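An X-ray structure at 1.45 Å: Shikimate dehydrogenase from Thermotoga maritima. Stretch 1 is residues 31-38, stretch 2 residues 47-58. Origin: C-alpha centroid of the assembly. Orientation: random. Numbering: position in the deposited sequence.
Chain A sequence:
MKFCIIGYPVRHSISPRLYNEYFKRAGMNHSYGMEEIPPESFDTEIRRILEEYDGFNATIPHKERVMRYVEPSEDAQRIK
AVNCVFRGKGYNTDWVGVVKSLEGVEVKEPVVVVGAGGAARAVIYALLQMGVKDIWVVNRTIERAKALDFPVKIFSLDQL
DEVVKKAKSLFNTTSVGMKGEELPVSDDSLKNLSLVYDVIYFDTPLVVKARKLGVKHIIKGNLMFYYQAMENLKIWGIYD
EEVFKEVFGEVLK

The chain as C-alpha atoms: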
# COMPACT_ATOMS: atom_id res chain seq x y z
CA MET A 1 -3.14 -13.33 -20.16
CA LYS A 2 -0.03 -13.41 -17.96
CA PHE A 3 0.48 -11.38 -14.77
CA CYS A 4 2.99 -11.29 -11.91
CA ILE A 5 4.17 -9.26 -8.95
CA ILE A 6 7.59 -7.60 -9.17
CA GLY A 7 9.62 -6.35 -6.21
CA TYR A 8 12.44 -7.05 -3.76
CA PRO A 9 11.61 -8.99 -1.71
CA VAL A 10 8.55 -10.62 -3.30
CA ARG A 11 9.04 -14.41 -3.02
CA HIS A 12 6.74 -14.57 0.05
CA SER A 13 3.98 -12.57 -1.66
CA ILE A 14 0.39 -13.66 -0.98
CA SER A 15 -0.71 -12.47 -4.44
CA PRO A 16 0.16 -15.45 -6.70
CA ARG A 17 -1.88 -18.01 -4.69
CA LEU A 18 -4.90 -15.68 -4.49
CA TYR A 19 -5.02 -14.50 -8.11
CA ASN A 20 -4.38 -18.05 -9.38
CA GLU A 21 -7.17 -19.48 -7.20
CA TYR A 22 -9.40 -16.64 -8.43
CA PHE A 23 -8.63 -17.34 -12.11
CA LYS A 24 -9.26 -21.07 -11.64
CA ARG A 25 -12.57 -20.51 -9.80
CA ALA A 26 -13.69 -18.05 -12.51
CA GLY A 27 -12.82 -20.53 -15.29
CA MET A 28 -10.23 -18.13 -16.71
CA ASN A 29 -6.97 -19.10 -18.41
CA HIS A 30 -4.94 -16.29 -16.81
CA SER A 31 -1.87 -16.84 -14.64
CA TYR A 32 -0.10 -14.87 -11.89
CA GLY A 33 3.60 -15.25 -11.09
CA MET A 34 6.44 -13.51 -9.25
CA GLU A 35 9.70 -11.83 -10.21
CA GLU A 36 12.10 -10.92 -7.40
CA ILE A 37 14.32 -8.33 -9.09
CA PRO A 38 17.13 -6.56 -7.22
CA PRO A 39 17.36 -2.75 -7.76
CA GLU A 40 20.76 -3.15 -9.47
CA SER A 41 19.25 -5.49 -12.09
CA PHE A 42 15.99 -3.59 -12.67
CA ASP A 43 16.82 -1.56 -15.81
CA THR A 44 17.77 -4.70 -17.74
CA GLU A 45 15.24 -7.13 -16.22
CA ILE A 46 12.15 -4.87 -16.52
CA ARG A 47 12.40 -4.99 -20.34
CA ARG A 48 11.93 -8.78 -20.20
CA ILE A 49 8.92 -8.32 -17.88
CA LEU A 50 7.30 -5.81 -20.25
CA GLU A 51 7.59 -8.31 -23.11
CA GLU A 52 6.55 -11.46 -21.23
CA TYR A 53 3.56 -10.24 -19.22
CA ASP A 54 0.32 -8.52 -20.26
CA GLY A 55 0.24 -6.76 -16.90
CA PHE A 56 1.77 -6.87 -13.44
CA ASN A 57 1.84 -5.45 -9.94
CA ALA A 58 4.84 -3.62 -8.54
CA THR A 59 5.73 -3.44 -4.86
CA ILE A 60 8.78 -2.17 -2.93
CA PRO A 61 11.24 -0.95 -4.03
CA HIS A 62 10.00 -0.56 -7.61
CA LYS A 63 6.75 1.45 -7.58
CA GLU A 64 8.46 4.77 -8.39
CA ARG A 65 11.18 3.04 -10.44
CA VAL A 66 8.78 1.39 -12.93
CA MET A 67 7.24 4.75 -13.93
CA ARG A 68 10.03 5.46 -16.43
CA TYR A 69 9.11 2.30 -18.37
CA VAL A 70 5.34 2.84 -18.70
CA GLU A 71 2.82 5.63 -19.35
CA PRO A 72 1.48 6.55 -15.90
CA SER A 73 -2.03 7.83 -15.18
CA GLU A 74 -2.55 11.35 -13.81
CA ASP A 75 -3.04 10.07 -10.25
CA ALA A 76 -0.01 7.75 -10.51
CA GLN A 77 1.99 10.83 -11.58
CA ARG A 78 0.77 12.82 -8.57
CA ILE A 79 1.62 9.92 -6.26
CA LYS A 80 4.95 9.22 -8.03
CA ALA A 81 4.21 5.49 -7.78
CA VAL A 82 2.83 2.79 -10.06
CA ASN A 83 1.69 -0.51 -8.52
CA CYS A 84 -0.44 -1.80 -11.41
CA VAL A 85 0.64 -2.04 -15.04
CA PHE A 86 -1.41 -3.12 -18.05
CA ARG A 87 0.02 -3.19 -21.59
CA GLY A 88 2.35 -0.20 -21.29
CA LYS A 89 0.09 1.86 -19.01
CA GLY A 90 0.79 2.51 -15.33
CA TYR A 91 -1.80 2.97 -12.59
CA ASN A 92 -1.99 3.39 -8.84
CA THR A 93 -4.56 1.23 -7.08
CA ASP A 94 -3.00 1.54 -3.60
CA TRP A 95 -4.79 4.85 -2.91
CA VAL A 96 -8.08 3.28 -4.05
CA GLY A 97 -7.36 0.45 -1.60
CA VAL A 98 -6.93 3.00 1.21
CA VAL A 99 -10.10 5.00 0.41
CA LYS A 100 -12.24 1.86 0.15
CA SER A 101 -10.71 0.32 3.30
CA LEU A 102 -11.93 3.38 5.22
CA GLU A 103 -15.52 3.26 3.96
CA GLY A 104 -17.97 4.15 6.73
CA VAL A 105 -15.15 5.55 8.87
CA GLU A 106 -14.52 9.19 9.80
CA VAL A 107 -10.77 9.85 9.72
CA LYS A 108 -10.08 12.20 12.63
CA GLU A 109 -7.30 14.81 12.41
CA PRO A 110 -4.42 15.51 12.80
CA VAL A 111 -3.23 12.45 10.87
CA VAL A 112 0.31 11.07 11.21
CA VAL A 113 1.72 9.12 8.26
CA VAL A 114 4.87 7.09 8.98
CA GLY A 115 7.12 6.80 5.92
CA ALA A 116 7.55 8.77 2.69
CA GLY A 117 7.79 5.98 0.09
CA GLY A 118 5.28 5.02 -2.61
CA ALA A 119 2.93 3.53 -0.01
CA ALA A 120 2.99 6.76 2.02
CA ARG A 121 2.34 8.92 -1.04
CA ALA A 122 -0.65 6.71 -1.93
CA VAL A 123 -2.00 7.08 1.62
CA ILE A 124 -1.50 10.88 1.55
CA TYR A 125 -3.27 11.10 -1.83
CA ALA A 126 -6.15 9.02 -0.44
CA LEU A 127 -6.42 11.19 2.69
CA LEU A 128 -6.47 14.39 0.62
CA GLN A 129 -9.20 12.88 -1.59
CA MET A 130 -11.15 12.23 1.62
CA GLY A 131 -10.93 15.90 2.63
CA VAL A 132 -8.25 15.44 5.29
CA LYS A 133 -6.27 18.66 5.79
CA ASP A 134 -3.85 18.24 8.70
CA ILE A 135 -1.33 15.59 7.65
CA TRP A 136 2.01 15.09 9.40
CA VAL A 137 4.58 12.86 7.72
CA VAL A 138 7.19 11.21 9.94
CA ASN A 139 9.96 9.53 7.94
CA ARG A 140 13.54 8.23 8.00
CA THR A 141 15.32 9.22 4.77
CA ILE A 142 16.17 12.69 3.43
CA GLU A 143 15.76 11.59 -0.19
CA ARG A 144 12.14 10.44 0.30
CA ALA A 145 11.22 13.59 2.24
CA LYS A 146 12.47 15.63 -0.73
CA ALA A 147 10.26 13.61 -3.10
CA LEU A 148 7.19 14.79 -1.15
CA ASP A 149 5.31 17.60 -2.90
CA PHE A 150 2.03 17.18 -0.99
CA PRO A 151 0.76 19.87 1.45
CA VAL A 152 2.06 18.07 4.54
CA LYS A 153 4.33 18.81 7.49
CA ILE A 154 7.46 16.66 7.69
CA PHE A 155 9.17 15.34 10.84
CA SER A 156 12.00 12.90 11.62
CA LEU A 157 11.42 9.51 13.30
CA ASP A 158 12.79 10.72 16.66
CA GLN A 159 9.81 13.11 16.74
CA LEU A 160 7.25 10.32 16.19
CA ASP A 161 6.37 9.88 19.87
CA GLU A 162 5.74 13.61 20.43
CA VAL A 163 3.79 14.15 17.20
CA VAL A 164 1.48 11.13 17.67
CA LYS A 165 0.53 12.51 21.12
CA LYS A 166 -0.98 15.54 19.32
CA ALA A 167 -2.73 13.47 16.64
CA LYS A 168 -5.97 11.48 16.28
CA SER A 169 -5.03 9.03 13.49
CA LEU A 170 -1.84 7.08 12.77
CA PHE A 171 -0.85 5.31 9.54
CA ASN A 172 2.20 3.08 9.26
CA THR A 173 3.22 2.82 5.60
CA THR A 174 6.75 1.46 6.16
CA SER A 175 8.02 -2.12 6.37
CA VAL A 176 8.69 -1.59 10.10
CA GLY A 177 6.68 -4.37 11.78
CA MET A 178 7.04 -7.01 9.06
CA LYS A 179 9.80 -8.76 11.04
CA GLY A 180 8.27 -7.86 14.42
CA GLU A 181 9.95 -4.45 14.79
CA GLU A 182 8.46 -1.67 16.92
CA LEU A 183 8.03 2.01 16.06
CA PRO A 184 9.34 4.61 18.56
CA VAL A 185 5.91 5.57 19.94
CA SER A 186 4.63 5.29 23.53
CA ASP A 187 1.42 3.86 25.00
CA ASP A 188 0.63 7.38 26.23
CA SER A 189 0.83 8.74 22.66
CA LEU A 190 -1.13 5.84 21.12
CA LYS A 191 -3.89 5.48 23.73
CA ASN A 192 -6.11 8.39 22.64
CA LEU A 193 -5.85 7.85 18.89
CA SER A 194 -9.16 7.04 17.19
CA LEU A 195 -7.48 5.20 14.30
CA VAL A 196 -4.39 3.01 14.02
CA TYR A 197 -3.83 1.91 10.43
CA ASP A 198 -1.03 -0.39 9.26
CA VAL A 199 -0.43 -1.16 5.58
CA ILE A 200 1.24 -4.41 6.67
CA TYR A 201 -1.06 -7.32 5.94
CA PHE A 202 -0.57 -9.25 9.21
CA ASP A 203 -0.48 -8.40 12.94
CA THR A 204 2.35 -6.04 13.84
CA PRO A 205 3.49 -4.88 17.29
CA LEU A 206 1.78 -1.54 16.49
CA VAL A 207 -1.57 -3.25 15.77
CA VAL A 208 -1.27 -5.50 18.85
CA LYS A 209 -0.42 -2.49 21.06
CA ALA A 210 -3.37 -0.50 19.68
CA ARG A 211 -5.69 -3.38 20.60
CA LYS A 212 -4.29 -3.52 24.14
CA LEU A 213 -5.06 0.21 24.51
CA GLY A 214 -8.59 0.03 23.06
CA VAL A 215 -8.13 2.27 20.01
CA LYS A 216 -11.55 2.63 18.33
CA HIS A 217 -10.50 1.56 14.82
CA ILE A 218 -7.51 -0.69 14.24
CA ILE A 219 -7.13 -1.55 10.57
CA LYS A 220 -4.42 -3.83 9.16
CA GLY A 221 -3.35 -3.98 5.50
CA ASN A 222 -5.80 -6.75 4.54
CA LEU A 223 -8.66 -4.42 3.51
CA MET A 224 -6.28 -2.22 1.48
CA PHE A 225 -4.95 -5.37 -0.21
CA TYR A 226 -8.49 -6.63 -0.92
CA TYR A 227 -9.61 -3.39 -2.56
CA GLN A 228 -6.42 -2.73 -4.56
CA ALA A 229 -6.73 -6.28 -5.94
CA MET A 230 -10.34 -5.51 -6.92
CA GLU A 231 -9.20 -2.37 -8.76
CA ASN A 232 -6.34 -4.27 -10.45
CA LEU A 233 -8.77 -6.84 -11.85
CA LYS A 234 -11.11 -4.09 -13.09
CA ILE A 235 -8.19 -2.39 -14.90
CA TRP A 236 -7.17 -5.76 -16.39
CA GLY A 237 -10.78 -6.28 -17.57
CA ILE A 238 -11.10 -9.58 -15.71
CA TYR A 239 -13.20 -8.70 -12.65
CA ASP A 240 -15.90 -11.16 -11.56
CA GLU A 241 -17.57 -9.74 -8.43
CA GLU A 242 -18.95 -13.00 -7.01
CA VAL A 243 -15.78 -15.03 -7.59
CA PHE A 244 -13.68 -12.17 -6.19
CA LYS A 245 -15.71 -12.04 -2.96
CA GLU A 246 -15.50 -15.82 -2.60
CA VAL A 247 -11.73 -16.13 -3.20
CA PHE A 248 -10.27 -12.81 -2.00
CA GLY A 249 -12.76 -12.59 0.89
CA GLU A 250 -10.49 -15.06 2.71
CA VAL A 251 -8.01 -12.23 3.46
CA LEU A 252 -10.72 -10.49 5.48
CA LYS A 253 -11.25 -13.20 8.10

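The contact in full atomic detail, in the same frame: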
# COMPACT_ATOMS: atom_id res chain seq x y z
N SER A 31 -2.84 -16.37 -15.62
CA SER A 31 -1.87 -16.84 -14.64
C SER A 31 -1.22 -15.65 -13.92
O SER A 31 -1.13 -14.55 -14.48
CB SER A 31 -0.80 -17.69 -15.32
OG SER A 31 -0.13 -16.97 -16.34
N TYR A 32 -0.76 -15.89 -12.70
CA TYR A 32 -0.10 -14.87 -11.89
C TYR A 32 1.17 -15.43 -11.27
O TYR A 32 1.12 -16.42 -10.53
CB TYR A 32 -1.05 -14.35 -10.81
CG TYR A 32 -0.66 -13.04 -10.16
CD1 TYR A 32 -1.36 -11.86 -10.45
CD2 TYR A 32 0.39 -12.97 -9.25
CE1 TYR A 32 -1.01 -10.65 -9.85
CE2 TYR A 32 0.75 -11.77 -8.65
CZ TYR A 32 0.04 -10.62 -8.95
OH TYR A 32 0.39 -9.43 -8.35
N GLY A 33 2.30 -14.80 -11.58
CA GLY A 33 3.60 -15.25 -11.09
C GLY A 33 4.29 -14.27 -10.17
O GLY A 33 3.64 -13.44 -9.52
N MET A 34 5.62 -14.37 -10.12
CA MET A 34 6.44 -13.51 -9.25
C MET A 34 7.84 -13.35 -9.82
O MET A 34 8.43 -14.30 -10.34
CB MET A 34 6.51 -14.08 -7.83
CG MET A 34 7.02 -15.52 -7.73
SD MET A 34 7.50 -15.99 -6.06
CE MET A 34 5.94 -15.81 -5.19
N GLU A 35 8.37 -12.14 -9.72
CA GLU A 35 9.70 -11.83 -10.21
C GLU A 35 10.43 -10.98 -9.17
O GLU A 35 10.18 -9.77 -9.05
CB GLU A 35 9.63 -11.08 -11.56
CG GLU A 35 8.84 -11.81 -12.66
CD GLU A 35 9.68 -12.80 -13.47
OE1 GLU A 35 10.85 -13.04 -13.12
OE2 GLU A 35 9.15 -13.35 -14.46
N GLU A 36 11.32 -11.62 -8.41
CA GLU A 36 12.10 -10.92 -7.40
C GLU A 36 13.35 -10.32 -8.04
O GLU A 36 14.35 -11.01 -8.25
CB GLU A 36 12.45 -11.84 -6.23
CG GLU A 36 12.84 -11.09 -4.95
CD GLU A 36 12.95 -12.02 -3.76
OE1 GLU A 36 14.01 -12.67 -3.60
OE2 GLU A 36 11.99 -12.10 -2.97
N ILE A 37 13.27 -9.03 -8.35
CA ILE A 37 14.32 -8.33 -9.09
C ILE A 37 15.05 -7.35 -8.17
O ILE A 37 14.42 -6.46 -7.60
CB ILE A 37 13.72 -7.55 -10.29
CG1 ILE A 37 12.84 -8.47 -11.15
CG2 ILE A 37 14.84 -6.93 -11.14
CD1 ILE A 37 11.86 -7.74 -12.06
N PRO A 38 16.37 -7.54 -8.00
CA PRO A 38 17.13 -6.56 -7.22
C PRO A 38 17.23 -5.22 -7.94
O PRO A 38 17.24 -5.19 -9.18
CB PRO A 38 18.51 -7.22 -7.09
CG PRO A 38 18.61 -8.16 -8.23
CD PRO A 38 17.21 -8.65 -8.47
N ARG A 47 12.69 -4.90 -18.90
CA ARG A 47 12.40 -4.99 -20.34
C ARG A 47 11.87 -6.37 -20.71
O ARG A 47 10.96 -6.49 -21.55
CB ARG A 47 13.65 -4.62 -21.16
CG ARG A 47 14.08 -3.17 -20.94
CD ARG A 47 15.47 -2.87 -21.47
NE ARG A 47 16.00 -1.64 -20.89
CZ ARG A 47 15.84 -0.42 -21.41
NH1 ARG A 47 15.18 -0.25 -22.54
NH2 ARG A 47 16.36 0.63 -20.79
N ARG A 48 12.42 -7.40 -20.07
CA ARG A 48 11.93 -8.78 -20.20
C ARG A 48 10.50 -8.92 -19.68
O ARG A 48 9.65 -9.55 -20.31
CB ARG A 48 12.88 -9.73 -19.45
CG ARG A 48 12.48 -11.20 -19.47
CD ARG A 48 13.41 -12.06 -18.64
NE ARG A 48 13.34 -11.76 -17.20
CZ ARG A 48 12.49 -12.31 -16.35
NH1 ARG A 48 11.60 -13.21 -16.77
NH2 ARG A 48 12.52 -11.96 -15.07
N ILE A 49 10.24 -8.31 -18.52
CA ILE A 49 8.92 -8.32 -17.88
C ILE A 49 7.87 -7.68 -18.77
O ILE A 49 6.77 -8.22 -18.93
CB ILE A 49 8.95 -7.59 -16.49
CG1 ILE A 49 9.95 -8.26 -15.53
CG2 ILE A 49 7.54 -7.50 -15.87
CD1 ILE A 49 9.72 -9.75 -15.30
N LEU A 50 8.21 -6.54 -19.37
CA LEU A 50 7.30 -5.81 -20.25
C LEU A 50 6.93 -6.60 -21.51
O LEU A 50 5.85 -6.40 -22.07
CB LEU A 50 7.89 -4.45 -20.63
CG LEU A 50 8.01 -3.39 -19.53
CD1 LEU A 50 8.94 -2.27 -19.96
CD2 LEU A 50 6.65 -2.84 -19.12
N GLU A 51 7.82 -7.49 -21.93
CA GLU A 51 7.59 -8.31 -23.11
C GLU A 51 6.85 -9.61 -22.79
O GLU A 51 6.11 -10.12 -23.64
CB GLU A 51 8.91 -8.61 -23.83
CG GLU A 51 9.55 -7.40 -24.49
CD GLU A 51 10.78 -7.76 -25.31
OE1 GLU A 51 10.84 -8.88 -25.85
OE2 GLU A 51 11.68 -6.90 -25.42
N GLU A 52 7.05 -10.13 -21.59
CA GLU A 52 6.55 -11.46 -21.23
C GLU A 52 5.19 -11.47 -20.54
O GLU A 52 4.51 -12.50 -20.52
CB GLU A 52 7.58 -12.21 -20.38
CG GLU A 52 8.78 -12.73 -21.18
CD GLU A 52 9.86 -13.37 -20.33
OE1 GLU A 52 9.68 -13.49 -19.10
OE2 GLU A 52 10.91 -13.74 -20.90
N TYR A 53 4.80 -10.34 -19.97
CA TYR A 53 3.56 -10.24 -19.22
C TYR A 53 2.63 -9.19 -19.82
O TYR A 53 3.09 -8.13 -20.26
CB TYR A 53 3.85 -9.89 -17.76
CG TYR A 53 4.61 -10.96 -17.01
CD1 TYR A 53 3.94 -12.01 -16.38
CD2 TYR A 53 6.00 -10.93 -16.93
CE1 TYR A 53 4.63 -12.99 -15.69
CE2 TYR A 53 6.71 -11.90 -16.24
CZ TYR A 53 6.01 -12.93 -15.63
OH TYR A 53 6.70 -13.91 -14.94
N ASP A 54 1.33 -9.48 -19.83
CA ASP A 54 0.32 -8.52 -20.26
C ASP A 54 0.20 -7.38 -19.26
O ASP A 54 0.03 -6.22 -19.63
CB ASP A 54 -1.04 -9.21 -20.43
CG ASP A 54 -1.03 -10.25 -21.53
OD1 ASP A 54 -0.78 -11.43 -21.23
OD2 ASP A 54 -1.25 -9.87 -22.70
N GLY A 55 0.29 -7.73 -17.98
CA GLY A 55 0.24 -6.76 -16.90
C GLY A 55 0.95 -7.31 -15.68
O GLY A 55 1.34 -8.48 -15.65
N PHE A 56 1.13 -6.45 -14.68
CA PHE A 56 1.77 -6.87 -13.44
C PHE A 56 1.56 -5.86 -12.32
O PHE A 56 1.22 -4.70 -12.56
CB PHE A 56 3.27 -7.14 -13.64
CG PHE A 56 4.05 -5.98 -14.22
CD1 PHE A 56 4.68 -5.06 -13.38
CD2 PHE A 56 4.18 -5.84 -15.59
CE1 PHE A 56 5.40 -4.00 -13.91
CE2 PHE A 56 4.90 -4.78 -16.14
CZ PHE A 56 5.52 -3.86 -15.29
N ASN A 57 1.76 -6.33 -11.09
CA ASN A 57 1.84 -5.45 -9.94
C ASN A 57 3.29 -5.17 -9.59
O ASN A 57 4.17 -6.00 -9.83
CB ASN A 57 1.11 -6.06 -8.74
CG ASN A 57 -0.40 -6.05 -8.90
OD1 ASN A 57 -1.00 -5.00 -9.13
ND2 ASN A 57 -1.02 -7.21 -8.78
N ALA A 58 3.53 -3.99 -9.03
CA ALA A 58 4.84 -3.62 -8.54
C ALA A 58 4.72 -3.28 -7.06
O ALA A 58 3.80 -2.57 -6.65
CB ALA A 58 5.39 -2.43 -9.31
O HOH W 1 6.60 -15.71 -12.75

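All direct contacts between the two stretches are made by side chains, and no backbone hydrogen bond passes directly between them. Together they bury 319 Å², a modest area in which most of the specific bonding converges on one carboxylate, that of Glu35. Its CA-to-CB bond points toward the second stretch, and chi1 and chi2 both in the m well fold the chain so that its two oxygens reach partners on the helix and just beyond it.

Each oxygen of Glu35 is satisfied. OE1 accepts a hydrogen bond from Arg48, with NH2 to OE1 at 2.8 Å and a nearly linear N-H...acceptor angle of 173°, the strong component of a salt bridge. OE2 accepts from the hydroxyl of Tyr53, where OH and OE2 are 2.6 Å apart, and also takes a weak second bond from Arg48, NH1 to OE2 at 3.4 Å. The guanidinium therefore addresses the carboxylate with both terminal nitrogens, and OE1 lies near its plane, where its N-H groups are directed. The extended start of the arginine side chain, t at chi1 and chi2, carries this group out from the helix before chi3 turns to p.

Arg48 is shared between two acids. Besides its weak bond to Glu35, NH1 makes a weak hydrogen bond, also part of a salt bridge, to OE1 of Glu52 at 3.0 Å, one helical turn further on; NE is bonded to a residue adjoining the stretches. All three guanidinium nitrogens are thus engaged, and the positive charge is set against two carboxylates. An arginine suits this place because its several N-H groups fan out in one plane and can serve separate acceptors.

Tyr53, the first residue after the helix to leave helical phi/psi, has its CA-to-CB bond directed toward the strand, and its hydroxyl reaches Glu35. This hydroxyl both gives and receives: it donates to Glu35 OE2 and accepts from water 1, whose oxygen lies 2.8 Å from Tyr53 OH. The same water accepts from the backbone, at 3.1 Å from Met34 N, so it links the tyrosine to the strand and satisfies an amide. The CA-to-CB bond of Met34 points away from the second stretch.

Apolar contacts accompany this polar cluster. Ile49, buried and with its CA-to-CB bond directed toward the strand, packs its CD1 3.5 Å from CG of Glu35, so the methylene part of the acid rests on the isoleucine while the carboxylate reaches its donors. Ile49 also meets Ile37, with CG1 of the former 4.0 Å from CD1 of the latter. Both isoleucines are buried, and their hydrocarbon side chains bring no donor or acceptor that would need a partner.

A separate contact lies at the other end of the strand. The CA-to-CB bond of Tyr32 points away from the second stretch, yet the long side chain, t at chi1, brings its hydroxyl back to the side chain of Asn57 on strand 55-58. Both residues are buried, and the aromatic side chain covers much of the distance to strand 55-58; the CA atoms of Tyr32 and Phe56 are 8.4 Å apart.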